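Type II restriction enzyme MunI (Mycoplasma, PDB 1D02) recognises the double-stranded sequence 5'-CAATTG-3' as a homodimeric type II restriction endonuclease and cleaves it after the first C. Local coordinates at residues F96-G104 / G116-L125. The protein carries 1 engineered substitution. Numbering follows the deposited sequence.
With nucleotides of chain A.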
# COMPACT_ATOMS: atom_id res chain seq x y z
N PHE D 96 14.47 -5.60 4.72
CA PHE D 96 14.00 -5.91 3.37
C PHE D 96 13.72 -4.63 2.62
O PHE D 96 13.27 -3.65 3.21
CB PHE D 96 12.76 -6.81 3.46
CG PHE D 96 13.07 -8.18 3.98
CD1 PHE D 96 12.83 -8.52 5.31
CD2 PHE D 96 13.68 -9.11 3.15
CE1 PHE D 96 13.21 -9.79 5.80
CE2 PHE D 96 14.05 -10.37 3.62
CZ PHE D 96 13.81 -10.70 4.95
N GLY D 97 14.00 -4.61 1.32
CA GLY D 97 13.79 -3.38 0.60
C GLY D 97 13.08 -3.44 -0.73
O GLY D 97 12.92 -4.52 -1.31
N GLU D 98 12.65 -2.28 -1.20
CA GLU D 98 11.98 -2.18 -2.49
C GLU D 98 12.61 -1.01 -3.24
O GLU D 98 13.21 -0.12 -2.64
CB GLU D 98 10.48 -1.91 -2.33
CG GLU D 98 9.67 -3.01 -1.65
CD GLU D 98 9.86 -4.38 -2.29
OE1 GLU D 98 10.20 -4.47 -3.50
OE2 GLU D 98 9.66 -5.40 -1.58
N ILE D 99 12.43 -1.00 -4.56
CA ILE D 99 12.96 0.06 -5.39
C ILE D 99 11.80 0.44 -6.30
O ILE D 99 11.32 -0.39 -7.08
CB ILE D 99 14.16 -0.43 -6.24
CG1 ILE D 99 15.34 -0.81 -5.32
CG2 ILE D 99 14.59 0.67 -7.21
CD1 ILE D 99 16.55 -1.30 -6.05
N LYS D 100 11.36 1.69 -6.21
CA LYS D 100 10.24 2.14 -7.03
C LYS D 100 10.73 3.24 -7.95
O LYS D 100 11.07 4.33 -7.51
CB LYS D 100 9.10 2.64 -6.12
CG LYS D 100 8.32 1.48 -5.50
CD LYS D 100 7.55 0.72 -6.60
CE LYS D 100 7.11 -0.68 -6.18
NZ LYS D 100 8.26 -1.61 -6.00
N ARG D 101 10.81 2.94 -9.25
CA ARG D 101 11.28 3.93 -10.23
C ARG D 101 10.06 4.46 -10.94
O ARG D 101 9.19 3.68 -11.33
CB ARG D 101 12.18 3.26 -11.28
CG ARG D 101 13.26 2.37 -10.68
CD ARG D 101 14.17 1.72 -11.74
NE ARG D 101 15.05 0.70 -11.15
CZ ARG D 101 14.66 -0.54 -10.83
NH1 ARG D 101 13.41 -0.93 -11.05
NH2 ARG D 101 15.52 -1.40 -10.28
N GLN D 102 9.98 5.77 -11.12
CA GLN D 102 8.81 6.33 -11.82
C GLN D 102 9.08 7.72 -12.34
O GLN D 102 9.92 8.46 -11.78
CB GLN D 102 7.61 6.37 -10.86
CG GLN D 102 6.24 6.65 -11.51
CD GLN D 102 5.09 6.27 -10.57
OE1 GLN D 102 4.27 7.12 -10.15
NE2 GLN D 102 5.05 4.99 -10.22
N ASP D 103 8.39 8.08 -13.42
CA ASP D 103 8.53 9.41 -13.99
C ASP D 103 7.87 10.44 -13.08
O ASP D 103 7.34 10.09 -12.02
CB ASP D 103 7.92 9.47 -15.39
CG ASP D 103 8.71 8.65 -16.40
OD1 ASP D 103 9.95 8.52 -16.23
OD2 ASP D 103 8.10 8.14 -17.37
N GLY D 104 7.93 11.71 -13.47
CA GLY D 104 7.34 12.74 -12.64
C GLY D 104 7.31 14.11 -13.31
O GLY D 104 7.92 14.34 -14.34
N GLY D 116 1.28 9.52 -12.82
CA GLY D 116 1.42 8.10 -12.49
C GLY D 116 1.18 7.71 -11.05
O GLY D 116 1.52 8.48 -10.15
N ASN D 117 0.64 6.51 -10.81
CA ASN D 117 0.35 6.08 -9.44
C ASN D 117 0.75 4.65 -9.11
O ASN D 117 0.40 4.15 -8.05
CB ASN D 117 -1.15 6.26 -9.13
CG ASN D 117 -2.05 5.47 -10.08
OD1 ASN D 117 -1.58 4.86 -11.03
ND2 ASN D 117 -3.36 5.51 -9.83
N ALA D 118 1.50 4.00 -9.99
CA ALA D 118 1.88 2.62 -9.70
C ALA D 118 2.75 2.52 -8.45
O ALA D 118 2.78 1.47 -7.80
CB ALA D 118 2.62 1.99 -10.91
N HIS D 119 3.44 3.61 -8.10
CA HIS D 119 4.30 3.58 -6.90
C HIS D 119 3.50 3.25 -5.65
O HIS D 119 4.07 2.85 -4.61
CB HIS D 119 5.03 4.92 -6.67
CG HIS D 119 4.11 6.09 -6.47
ND1 HIS D 119 3.23 6.51 -7.43
CD2 HIS D 119 3.98 6.94 -5.42
CE1 HIS D 119 2.59 7.59 -6.99
NE2 HIS D 119 3.02 7.87 -5.78
N GLU D 120 2.20 3.44 -5.72
CA GLU D 120 1.34 3.11 -4.58
C GLU D 120 1.43 1.63 -4.19
O GLU D 120 1.15 1.26 -3.05
CB GLU D 120 -0.12 3.43 -4.90
CG GLU D 120 -0.40 4.94 -5.04
CD GLU D 120 -1.79 5.23 -5.62
OE1 GLU D 120 -2.50 4.27 -6.02
OE2 GLU D 120 -2.16 6.42 -5.68
N ARG D 121 1.81 0.78 -5.15
CA ARG D 121 1.92 -0.66 -4.89
C ARG D 121 2.88 -0.96 -3.73
O ARG D 121 2.73 -1.96 -3.02
CB ARG D 121 2.43 -1.40 -6.14
CG ARG D 121 1.49 -1.33 -7.39
CD ARG D 121 2.15 -2.00 -8.60
NE ARG D 121 2.84 -3.13 -8.05
CZ ARG D 121 4.14 -3.41 -8.20
NH1 ARG D 121 4.96 -2.71 -8.95
NH2 ARG D 121 4.65 -4.31 -7.38
N SER D 122 3.88 -0.09 -3.55
CA SER D 122 4.87 -0.28 -2.51
C SER D 122 4.22 -0.24 -1.15
O SER D 122 4.76 -0.80 -0.19
CB SER D 122 5.98 0.78 -2.59
OG SER D 122 5.47 2.09 -2.42
N CYS D 123 3.04 0.37 -1.06
CA CYS D 123 2.37 0.47 0.23
C CYS D 123 1.86 -0.86 0.77
O CYS D 123 1.36 -0.91 1.90
CB CYS D 123 1.23 1.50 0.19
SG CYS D 123 1.81 3.19 -0.06
N LYS D 124 1.96 -1.93 -0.01
CA LYS D 124 1.55 -3.24 0.49
C LYS D 124 2.36 -3.58 1.74
O LYS D 124 1.92 -4.36 2.59
CB LYS D 124 1.79 -4.33 -0.55
CG LYS D 124 3.26 -4.54 -0.92
CD LYS D 124 3.41 -5.47 -2.14
CE LYS D 124 2.90 -6.89 -1.88
NZ LYS D 124 3.23 -7.86 -3.03
N LEU D 125 3.54 -2.97 1.87
CA LEU D 125 4.40 -3.27 3.01
C LEU D 125 3.83 -2.72 4.31
O LEU D 125 4.28 -3.10 5.38
CB LEU D 125 5.80 -2.70 2.78
CG LEU D 125 6.51 -3.27 1.54
CD1 LEU D 125 7.87 -2.61 1.37
CD2 LEU D 125 6.64 -4.78 1.68
P DT A 6 7.13 4.86 -15.41
OP1 DT A 6 8.54 4.42 -15.61
OP2 DT A 6 6.85 6.15 -14.73
O5' DT A 6 6.40 4.87 -16.82
C5' DT A 6 6.72 3.87 -17.76
C4' DT A 6 5.46 3.31 -18.37
O4' DT A 6 4.72 2.56 -17.39
C3' DT A 6 4.51 4.39 -18.88
O3' DT A 6 4.73 4.61 -20.26
C2' DT A 6 3.12 3.80 -18.63
C1' DT A 6 3.32 2.62 -17.68
N1 DT A 6 2.62 2.89 -16.42
C2 DT A 6 1.42 2.27 -16.15
O2 DT A 6 0.91 1.46 -16.91
N3 DT A 6 0.84 2.62 -14.96
C4 DT A 6 1.34 3.51 -14.03
O4 DT A 6 0.70 3.74 -12.99
C5 DT A 6 2.61 4.11 -14.37
C7 DT A 6 3.23 5.09 -13.43
C6 DT A 6 3.18 3.78 -15.53
P DA A 5 10.60 -0.29 -13.75
OP1 DA A 5 11.38 -0.22 -15.01
OP2 DA A 5 11.22 0.11 -12.48
O5' DA A 5 9.24 0.54 -13.83
C5' DA A 5 8.71 0.99 -15.05
C4' DA A 5 7.31 1.54 -14.87
O4' DA A 5 6.41 0.49 -14.48
C3' DA A 5 7.06 2.71 -13.91
O3' DA A 5 6.34 3.72 -14.62
C2' DA A 5 6.06 2.13 -12.91
C1' DA A 5 5.35 1.10 -13.78
N9 DA A 5 4.59 0.05 -13.10
C8 DA A 5 4.85 -0.54 -11.89
N7 DA A 5 3.98 -1.45 -11.55
C5 DA A 5 3.08 -1.47 -12.59
C6 DA A 5 1.91 -2.22 -12.83
N6 DA A 5 1.43 -3.15 -11.99
N1 DA A 5 1.23 -1.99 -13.98
C2 DA A 5 1.70 -1.05 -14.81
N3 DA A 5 2.78 -0.28 -14.70
C4 DA A 5 3.44 -0.54 -13.56
P DA A 4 8.91 -4.24 -8.66
OP1 DA A 4 10.20 -3.67 -8.19
OP2 DA A 4 7.63 -3.79 -8.06
O5' DA A 4 8.84 -3.97 -10.23
C5' DA A 4 9.87 -4.42 -11.10
C4' DA A 4 9.67 -3.84 -12.48
O4' DA A 4 8.49 -4.41 -13.10
C3' DA A 4 9.47 -2.33 -12.52
O3' DA A 4 10.13 -1.83 -13.69
C2' DA A 4 7.95 -2.18 -12.60
C1' DA A 4 7.53 -3.40 -13.39
N9 DA A 4 6.21 -3.97 -13.07
C8 DA A 4 5.76 -4.39 -11.84
N7 DA A 4 4.59 -4.98 -11.88
C5 DA A 4 4.23 -4.91 -13.21
C6 DA A 4 3.10 -5.41 -13.92
N6 DA A 4 2.11 -6.07 -13.34
N1 DA A 4 3.06 -5.20 -15.25
C2 DA A 4 4.08 -4.55 -15.83
N3 DA A 4 5.18 -4.04 -15.29
C4 DA A 4 5.20 -4.27 -13.96
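Lys100 and Arg121 come from opposite segments to grip one phosphate oxygen. Lys100 NZ donates to DA4 OP2 of chain A at 3.1 Å, and Arg121 NH1 reaches the same oxygen at 3.0 Å. Arg121 NH2 adds a third bond. NH1 also donates to DA5 N7 of chain A (3.1 Å), so one guanidinium reads a base edge while holding the backbone; DA4 N7 lies over its face. Two bends, at chi2 (-67°) and chi4, turn the Lys100 amine to the phosphate, and its CG packs 3.8 Å from Ser122 CB. Ser122 OG is tied back to His119 O at 2.7 Å, nearly along the C=O axis. Just past the end of the strand, the Gln102 and His119 side chains cross at about a right angle, amide and ring planes 77° apart, while His119 NE2 is hydrogen-bonded to Glu165 OE1. At the other end, Glu98 CG meets Leu125 CD1 at 3.5 Å. Glu98-Ile99-Lys100 fits the E-x-K part of the PD-(D/E)xK nuclease motif. The 3-10 segment 118-125 thus lies against the Glu98-Lys100 end of strand 93-101, with Leu125 continuing onto strand 148-153 and Tyr134 of helix 128-138, and His119 reaching helix 160-170.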